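Local coordinates for protein chitinase (Paenibacillus sp. FPU-7, PDB 5GZT) that probably catalyses the random endo-hydrolysis of beta-1,4 linkages between N-acetylglucosamine units in chitin and chitodextrins, at residues N390-F395 with D402-D407; E438-Q443 with Y451-A456; L304-G309 with A349-L354. One frame throughout, in Å; residues are numbered along the deposited sequence.

From the N terminus, interaction 3 comes first: strand 303-312 runs out, and after some forty residues, including strand 315-318, the chain returns as helix 344-352 to pack on it. Interaction 1 closes a much shorter loop: six residues separate 390-395 from 402-407, on helix 382-398 and strand 403-407. Interaction 2 does the same, with seven residues separating 438-443 from 451-456, on helix 425-447 and strand 452-457. The three loops follow in series; none nests in or crosses another. All join barrel strands to outer helices of the first family 18 domain. Strands 403-407 and 452-457 are parallel neighbours, so interactions 1 and 2 adjoin, while Tyr305 in interaction 3 packs against Asp405 in interaction 1.

Interaction 1: N390-F395 with D402-D407; sequences NSALDF and DGIDLD
Ile404 pushes the end of its side chain at Ala392 and Leu393, two consecutive residues of the helix, and its CD1 makes both contacts. The methyl lies 3.8 Å from Ala392 CB and 4.0 Å from Leu393 CD1. Ala392 points its beta carbon toward the strand, and being small it allows the helix to come close: the CA atoms of Ala392 and Ile404 are 7.5 Å apart. Leu393 starts off to one side and reaches back with CD1, its chain crossing that of Ile404 at about a right angle. The extended second torsion of Ile404 (chi2 169°) carries CD1 outward to the helix, while CG2 lies anti to the backbone N; a beta-branched residue suits both the strand and this apolar layer. Segment 402-407, DGIDLD, opens the DGxDxDxE signature of family 18. Gly403, lacking a beta carbon, can adopt backbone angles that would press such an atom against the carbonyl O of Asp402. Asp402 itself is anchored by salt bridges to Lys355 and Lys449. Around this layer, Ala392 and Leu393 also meet helix 425-447, Ala392 touches strand 315-318, and Ile404 packs on Ile367 of strand 362-368, placing the contact between the barrel strands and the surrounding helices.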
loop_
_atom_site.group_PDB
_atom_site.type_symbol
_atom_site.label_atom_id
_atom_site.label_comp_id
_atom_site.label_asym_id
_atom_site.label_seq_id
_atom_site.Cartn_x
_atom_site.Cartn_y
_atom_site.Cartn_z
ATOM N N ASN B 390 -0.642 23.736 -10.605
ATOM C CA ASN B 390 0.750 24.210 -10.526
ATOM C C ASN B 390 1.206 24.174 -9.080
ATOM O O ASN B 390 2.290 23.650 -8.757
ATOM C CB ASN B 390 0.886 25.630 -11.151
ATOM C CG ASN B 390 0.850 25.610 -12.684
ATOM O OD1 ASN B 390 1.468 24.761 -13.326
ATOM N ND2 ASN B 390 0.131 26.565 -13.271
ATOM N N SER B 391 0.359 24.687 -8.196
ATOM C CA SER B 391 0.606 24.569 -6.739
ATOM C C SER B 391 0.862 23.126 -6.240
ATOM O O SER B 391 1.838 22.833 -5.460
ATOM C CB SER B 391 -0.547 25.172 -5.952
ATOM O OG SER B 391 -0.038 25.394 -4.656
ATOM N N ALA B 392 0.035 22.211 -6.736
ATOM C CA ALA B 392 0.184 20.782 -6.340
ATOM C C ALA B 392 1.483 20.245 -6.743
ATOM O O ALA B 392 2.190 19.588 -5.932
ATOM C CB ALA B 392 -0.918 19.954 -6.905
ATOM N N LEU B 393 1.882 20.564 -7.990
ATOM C CA LEU B 393 3.198 20.125 -8.445
ATOM C C LEU B 393 4.333 20.744 -7.638
ATOM O O LEU B 393 5.343 20.081 -7.292
ATOM C CB LEU B 393 3.381 20.281 -9.984
ATOM C CG LEU B 393 2.930 19.038 -10.799
ATOM C CD1 LEU B 393 1.400 18.978 -10.957
ATOM C CD2 LEU B 393 3.632 18.957 -12.154
ATOM N N ASP B 394 4.186 22.008 -7.269
ATOM C CA ASP B 394 5.204 22.648 -6.376
ATOM C C ASP B 394 5.406 21.896 -5.059
ATOM O O ASP B 394 6.586 21.673 -4.609
ATOM C CB ASP B 394 4.822 24.113 -6.067
ATOM C CG ASP B 394 4.963 25.037 -7.304
ATOM O OD1 ASP B 394 5.856 24.753 -8.128
ATOM O OD2 ASP B 394 4.147 25.975 -7.478
ATOM N N PHE B 395 4.257 21.532 -4.450
ATOM C CA PHE B 395 4.284 20.774 -3.180
ATOM C C PHE B 395 5.044 19.497 -3.364
ATOM O O PHE B 395 6.064 19.238 -2.619
ATOM C CB PHE B 395 2.872 20.513 -2.686
ATOM C CG PHE B 395 2.810 20.157 -1.225
ATOM C CD1 PHE B 395 3.214 18.891 -0.786
ATOM C CD2 PHE B 395 2.368 21.088 -0.289
ATOM C CE1 PHE B 395 3.175 18.568 0.568
ATOM C CE2 PHE B 395 2.288 20.740 1.047
ATOM C CZ PHE B 395 2.731 19.500 1.473
ATOM N N ASP B 402 6.597 11.404 -4.754
ATOM C CA ASP B 402 6.469 10.553 -5.870
ATOM C C ASP B 402 5.151 10.657 -6.539
ATOM O O ASP B 402 4.872 9.916 -7.481
ATOM C CB ASP B 402 6.745 9.153 -5.429
ATOM C CG ASP B 402 8.130 8.991 -4.853
ATOM O OD1 ASP B 402 9.096 9.159 -5.627
ATOM O OD2 ASP B 402 8.284 8.649 -3.645
ATOM N N GLY B 403 4.308 11.584 -6.122
ATOM C CA GLY B 403 3.013 11.706 -6.780
ATOM C C GLY B 403 2.006 12.437 -5.945
ATOM O O GLY B 403 2.339 12.934 -4.880
ATOM N N ILE B 404 0.774 12.500 -6.433
ATOM C CA ILE B 404 -0.263 13.327 -5.842
ATOM C C ILE B 404 -1.521 12.460 -5.787
ATOM O O ILE B 404 -1.901 11.802 -6.805
ATOM C CB ILE B 404 -0.634 14.531 -6.743
ATOM C CG1 ILE B 404 0.547 15.519 -6.889
ATOM C CG2 ILE B 404 -1.806 15.341 -6.231
ATOM C CD1 ILE B 404 0.300 16.566 -7.982
ATOM N N ASP B 405 -2.223 12.564 -4.667
ATOM C CA ASP B 405 -3.534 11.941 -4.487
ATOM C C ASP B 405 -4.558 12.995 -4.085
ATOM O O ASP B 405 -4.273 13.799 -3.247
ATOM C CB ASP B 405 -3.413 10.751 -3.446
ATOM C CG ASP B 405 -4.753 10.327 -2.907
ATOM O OD1 ASP B 405 -5.440 9.613 -3.652
ATOM O OD2 ASP B 405 -5.134 10.788 -1.814
ATOM N N LEU B 406 -5.766 12.988 -4.621
ATOM C CA LEU B 406 -6.781 13.924 -4.146
ATOM C C LEU B 406 -7.850 13.200 -3.408
ATOM O O LEU B 406 -8.378 12.202 -3.927
ATOM C CB LEU B 406 -7.475 14.636 -5.274
ATOM C CG LEU B 406 -6.640 15.445 -6.314
ATOM C CD1 LEU B 406 -7.618 16.253 -7.133
ATOM C CD2 LEU B 406 -5.632 16.328 -5.620
ATOM N N ASP B 407 -8.231 13.742 -2.247
ATOM C CA ASP B 407 -9.342 13.250 -1.434
ATOM C C ASP B 407 -10.337 14.345 -1.266
ATOM O O ASP B 407 -10.421 15.000 -0.167
ATOM C CB ASP B 407 -8.880 12.699 -0.028
ATOM C CG ASP B 407 -7.856 11.593 -0.135
ATOM O OD1 ASP B 407 -7.492 11.243 -1.314
ATOM O OD2 ASP B 407 -7.388 11.060 0.943
#

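Interaction 2: E438-Q443 with Y451-A456; sequences EKLDAQ and YELAIA
Leu440 and Tyr451 bring the C-terminal half of helix 425-447 against the residue leading into strand 452-457, their CA atoms 6.4 Å apart. This is the return leg of a beta-alpha-beta crossover in the TIM barrel: the chain leaves strand 403-407, passes through the helix and re-enters the barrel as its parallel neighbour. Leu440 points toward the strand, and its two methyls divide the work. CD2 lies 3.7 Å from Tyr451 CB, and CD1 extends further along the strand to Leu453 CB, at 4.3 Å. Leucine suits the place because its two methyls can touch Tyr451 and Leu453 at once. The ring of Tyr451, CG beside the backbone N (chi1 -53°), extends toward the C-terminal end of the helix, to Gln443, one turn beyond Leu440. The extended chain of Gln443, its CG anti to the backbone N (chi1 177°), crosses the tyrosine at about a right angle and sets CG 3.7 Å from Tyr451 CE2. Gln443 CG meets the ring obliquely, while the tyrosine OH is hydrogen-bonded to Thr447 near the helix end. At the ring's edge, in its plane, Leu440 O lies 3.6 Å from Tyr451 CD2.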
loop_
_atom_site.group_PDB
_atom_site.type_symbol
_atom_site.label_atom_id
_atom_site.label_comp_id
_atom_site.label_asym_id
_atom_site.label_seq_id
_atom_site.Cartn_x
_atom_site.Cartn_y
_atom_site.Cartn_z
ATOM N N GLU B 438 -1.760 15.801 -17.225
ATOM C CA GLU B 438 -0.980 16.545 -18.284
ATOM C C GLU B 438 0.303 17.122 -17.704
ATOM O O GLU B 438 1.438 16.785 -18.171
ATOM C CB GLU B 438 -1.843 17.617 -18.898
ATOM C CG GLU B 438 -2.905 16.977 -19.762
ATOM C CD GLU B 438 -4.034 17.902 -20.176
ATOM O OE1 GLU B 438 -4.110 19.069 -19.735
ATOM O OE2 GLU B 438 -4.882 17.408 -20.941
ATOM N N LYS B 439 0.160 17.893 -16.620
ATOM C CA LYS B 439 1.321 18.556 -16.068
ATOM C C LYS B 439 2.377 17.589 -15.560
ATOM O O LYS B 439 3.606 17.894 -15.587
ATOM C CB LYS B 439 0.900 19.516 -14.975
ATOM C CG LYS B 439 -0.075 20.593 -15.446
ATOM C CD LYS B 439 0.046 21.798 -14.547
ATOM C CE LYS B 439 -0.873 22.920 -14.986
ATOM N NZ LYS B 439 -0.216 23.766 -16.021
ATOM N N LEU B 440 1.930 16.424 -15.056
ATOM C CA LEU B 440 2.868 15.495 -14.430
ATOM C C LEU B 440 3.609 14.824 -15.554
ATOM O O LEU B 440 4.812 14.649 -15.475
ATOM C CB LEU B 440 2.196 14.463 -13.482
ATOM C CG LEU B 440 1.668 14.997 -12.124
ATOM C CD1 LEU B 440 0.642 14.046 -11.502
ATOM C CD2 LEU B 440 2.832 15.203 -11.194
ATOM N N ASP B 441 2.887 14.465 -16.600
ATOM C CA ASP B 441 3.540 13.906 -17.816
ATOM C C ASP B 441 4.563 14.869 -18.425
ATOM O O ASP B 441 5.696 14.453 -18.747
ATOM C CB ASP B 441 2.484 13.531 -18.864
ATOM C CG ASP B 441 1.672 12.307 -18.457
ATOM O OD1 ASP B 441 2.173 11.480 -17.641
ATOM O OD2 ASP B 441 0.547 12.159 -18.961
ATOM N N ALA B 442 4.169 16.146 -18.519
ATOM C CA ALA B 442 5.037 17.212 -19.048
ATOM C C ALA B 442 6.323 17.167 -18.272
ATOM O O ALA B 442 7.403 16.975 -18.831
ATOM C CB ALA B 442 4.363 18.570 -18.891
ATOM N N GLN B 443 6.207 17.222 -16.954
ATOM C CA GLN B 443 7.391 17.272 -16.136
ATOM C C GLN B 443 8.306 16.052 -16.251
ATOM O O GLN B 443 9.530 16.131 -16.070
ATOM C CB GLN B 443 6.969 17.494 -14.683
ATOM C CG GLN B 443 8.143 17.502 -13.719
ATOM C CD GLN B 443 7.776 17.985 -12.345
ATOM O OE1 GLN B 443 6.835 18.736 -12.155
ATOM N NE2 GLN B 443 8.507 17.505 -11.377
ATOM N N TYR B 451 5.407 9.783 -12.325
ATOM C CA TYR B 451 4.619 10.316 -11.176
ATOM C C TYR B 451 3.216 9.702 -11.199
ATOM O O TYR B 451 2.559 9.677 -12.251
ATOM C CB TYR B 451 4.471 11.871 -11.197
ATOM C CG TYR B 451 5.824 12.579 -11.307
ATOM C CD1 TYR B 451 6.821 12.323 -10.372
ATOM C CD2 TYR B 451 6.128 13.447 -12.397
ATOM C CE1 TYR B 451 8.077 12.914 -10.480
ATOM C CE2 TYR B 451 7.411 14.048 -12.535
ATOM C CZ TYR B 451 8.379 13.772 -11.578
ATOM O OH TYR B 451 9.636 14.319 -11.598
ATOM N N GLU B 452 2.746 9.280 -10.021
ATOM C CA GLU B 452 1.407 8.713 -9.844
ATOM C C GLU B 452 0.363 9.793 -9.630
ATOM O O GLU B 452 0.631 10.814 -9.040
ATOM C CB GLU B 452 1.380 7.755 -8.639
ATOM C CG GLU B 452 2.099 6.434 -8.790
ATOM C CD GLU B 452 1.702 5.400 -7.685
ATOM O OE1 GLU B 452 1.229 5.836 -6.615
ATOM O OE2 GLU B 452 1.875 4.153 -7.867
ATOM N N LEU B 453 -0.831 9.562 -10.120
ATOM C CA LEU B 453 -1.979 10.368 -9.782
ATOM C C LEU B 453 -3.100 9.432 -9.336
ATOM O O LEU B 453 -3.420 8.442 -10.023
ATOM C CB LEU B 453 -2.473 11.163 -10.966
ATOM C CG LEU B 453 -3.615 12.103 -10.665
ATOM C CD1 LEU B 453 -3.194 13.257 -9.748
ATOM C CD2 LEU B 453 -4.170 12.640 -11.950
ATOM N N ALA B 454 -3.713 9.743 -8.191
ATOM C CA ALA B 454 -4.705 8.850 -7.562
ATOM C C ALA B 454 -5.708 9.667 -6.828
ATOM O O ALA B 454 -5.481 10.857 -6.576
ATOM C CB ALA B 454 -4.012 7.827 -6.631
ATOM N N ILE B 455 -6.855 9.072 -6.546
ATOM C CA ILE B 455 -7.822 9.673 -5.680
ATOM C C ILE B 455 -8.269 8.710 -4.588
ATOM O O ILE B 455 -8.116 7.486 -4.739
ATOM C CB ILE B 455 -9.081 10.157 -6.432
ATOM C CG1 ILE B 455 -9.913 8.997 -6.999
ATOM C CG2 ILE B 455 -8.644 11.153 -7.507
ATOM C CD1 ILE B 455 -11.251 9.436 -7.560
ATOM N N ALA B 456 -8.833 9.278 -3.526
ATOM C CA ALA B 456 -9.734 8.553 -2.605
ATOM C C ALA B 456 -11.169 8.838 -2.952
ATOM O O ALA B 456 -11.569 9.994 -3.135
ATOM C CB ALA B 456 -9.463 8.905 -1.138
#

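Interaction 3: L304-G309 with A349-L354; sequences LYYAFG and AYLTGL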
loop_
_atom_site.group_PDB
_atom_site.type_symbol
_atom_site.label_atom_id
_atom_site.label_comp_id
_atom_site.label_asym_id
_atom_site.label_seq_id
_atom_site.Cartn_x
_atom_site.Cartn_y
_atom_site.Cartn_z
ATOM N N LEU B 304 3.187 5.488 1.017
ATOM C CA LEU B 304 2.914 6.248 2.229
ATOM C C LEU B 304 2.249 7.534 1.749
ATOM O O LEU B 304 2.794 8.225 0.886
ATOM C CB LEU B 304 4.216 6.381 2.969
ATOM C CG LEU B 304 4.679 7.395 4.033
ATOM C CD1 LEU B 304 3.560 8.258 4.549
ATOM C CD2 LEU B 304 5.538 6.724 5.097
ATOM N N TYR B 305 1.018 7.769 2.180
ATOM C CA TYR B 305 0.261 8.997 1.841
ATOM C C TYR B 305 0.326 9.948 3.046
ATOM O O TYR B 305 -0.157 9.603 4.189
ATOM C CB TYR B 305 -1.235 8.738 1.547
ATOM C CG TYR B 305 -1.572 8.216 0.197
ATOM C CD1 TYR B 305 -0.614 7.587 -0.593
ATOM C CD2 TYR B 305 -2.857 8.369 -0.328
ATOM C CE1 TYR B 305 -0.933 7.150 -1.855
ATOM C CE2 TYR B 305 -3.170 7.922 -1.589
ATOM C CZ TYR B 305 -2.196 7.342 -2.352
ATOM O OH TYR B 305 -2.438 6.823 -3.621
ATOM N N TYR B 306 0.889 11.156 2.825
ATOM C CA TYR B 306 0.938 12.173 3.882
ATOM C C TYR B 306 -0.396 12.852 3.894
ATOM O O TYR B 306 -0.813 13.473 2.911
ATOM C CB TYR B 306 2.073 13.178 3.684
ATOM C CG TYR B 306 2.299 14.117 4.869
ATOM C CD1 TYR B 306 2.846 13.644 6.035
ATOM C CD2 TYR B 306 1.957 15.449 4.805
ATOM C CE1 TYR B 306 3.061 14.482 7.121
ATOM C CE2 TYR B 306 2.195 16.311 5.869
ATOM C CZ TYR B 306 2.730 15.819 7.032
ATOM O OH TYR B 306 2.984 16.656 8.085
ATOM N N ALA B 307 -1.128 12.655 5.009
ATOM C CA ALA B 307 -2.469 13.103 5.127
ATOM C C ALA B 307 -2.521 14.296 6.112
ATOM O O ALA B 307 -2.589 14.102 7.349
ATOM C CB ALA B 307 -3.307 11.983 5.641
ATOM N N PHE B 308 -2.561 15.526 5.644
ATOM C CA PHE B 308 -2.953 15.965 4.321
ATOM C C PHE B 308 -2.309 17.338 4.026
ATOM O O PHE B 308 -1.981 18.177 4.961
ATOM C CB PHE B 308 -4.447 16.236 4.291
ATOM C CG PHE B 308 -5.315 15.001 4.467
ATOM C CD1 PHE B 308 -5.518 14.121 3.396
ATOM C CD2 PHE B 308 -6.005 14.783 5.642
ATOM C CE1 PHE B 308 -6.337 13.033 3.519
ATOM C CE2 PHE B 308 -6.821 13.678 5.808
ATOM C CZ PHE B 308 -6.990 12.795 4.756
ATOM N N GLY B 309 -2.171 17.571 2.728
ATOM C CA GLY B 309 -2.100 18.908 2.216
ATOM C C GLY B 309 -3.449 19.526 2.125
ATOM O O GLY B 309 -4.445 18.848 1.973
ATOM N N ALA B 349 10.214 15.453 5.956
ATOM C CA ALA B 349 11.620 15.028 5.874
ATOM C C ALA B 349 11.841 13.664 6.485
ATOM O O ALA B 349 12.534 12.827 5.887
ATOM C CB ALA B 349 12.554 16.058 6.532
ATOM N N TYR B 350 11.233 13.407 7.650
ATOM C CA TYR B 350 11.397 12.119 8.360
ATOM C C TYR B 350 10.839 10.960 7.530
ATOM O O TYR B 350 11.448 9.894 7.472
ATOM C CB TYR B 350 10.766 12.147 9.775
ATOM C CG TYR B 350 10.677 10.774 10.390
ATOM C CD1 TYR B 350 11.741 10.229 11.134
ATOM C CD2 TYR B 350 9.524 10.003 10.222
ATOM C CE1 TYR B 350 11.654 8.940 11.690
ATOM C CE2 TYR B 350 9.439 8.728 10.770
ATOM C CZ TYR B 350 10.501 8.211 11.490
ATOM O OH TYR B 350 10.371 6.954 12.006
ATOM N N LEU B 351 9.712 11.202 6.871
ATOM C CA LEU B 351 8.974 10.177 6.135
ATOM C C LEU B 351 9.625 9.756 4.807
ATOM O O LEU B 351 9.733 8.530 4.507
ATOM C CB LEU B 351 7.510 10.614 5.903
ATOM C CG LEU B 351 6.671 10.799 7.208
ATOM C CD1 LEU B 351 5.391 11.534 6.892
ATOM C CD2 LEU B 351 6.359 9.469 7.910
ATOM N N THR B 352 10.089 10.746 4.032
ATOM C CA THR B 352 10.856 10.421 2.810
ATOM C C THR B 352 12.161 9.745 3.182
ATOM O O THR B 352 12.608 8.903 2.457
ATOM C CB THR B 352 11.091 11.643 1.944
ATOM O OG1 THR B 352 11.706 12.634 2.759
ATOM C CG2 THR B 352 9.733 12.185 1.418
ATOM N N GLY B 353 12.705 10.089 4.345
ATOM C CA GLY B 353 13.893 9.468 4.895
ATOM C C GLY B 353 13.735 7.999 5.209
ATOM O O GLY B 353 14.723 7.313 5.361
ATOM N N LEU B 354 12.497 7.497 5.264
ATOM C CA LEU B 354 12.265 6.061 5.477
ATOM C C LEU B 354 12.573 5.245 4.250
ATOM O O LEU B 354 12.668 4.017 4.352
ATOM C CB LEU B 354 10.816 5.758 5.909
ATOM C CG LEU B 354 10.386 6.407 7.214
ATOM C CD1 LEU B 354 8.885 6.237 7.319
ATOM C CD2 LEU B 354 11.150 5.807 8.377
#
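The hydroxyl of Tyr306, whose ring rests against Leu351, is gripped by two groups at the beginning of helix 344-352: hydrogen bonds join it to Asp344 OD1 and Asn347 ND2. Tyrosine suits the position because its polar end is fixed there while its ring remains available for apolar packing further along the same helix. With CG anti to the backbone N (chi1 -171°), the ring is carried away from the strand to the helix, where Leu351 CD1 approaches Tyr306 CD1 to a close 3.4 Å and CE1 to 3.8 Å. The two side chains cross at about a right angle. Leu351 uses its other methyl two residues back along the strand, CD2 standing 4.0 Å from Leu304 CD2. That same methyl of Leu304 meets Leu354 CD1, also at 4.0 Å, and so touches two leucines three residues apart, the second in the 3-10 segment 353-354; leucine suits these places because its branched, apolar end can meet more than one neighbour. Behind it, Leu304 and Leu351 both touch Ile283 of the adjacent barrel strand 264-284, while Tyr305 packs on Asp405. No hydrogen bond links the two segments, which implies that apolar packing holds them together, with the tyrosine hydroxyl adding a polar anchor one to two turns earlier in the helix.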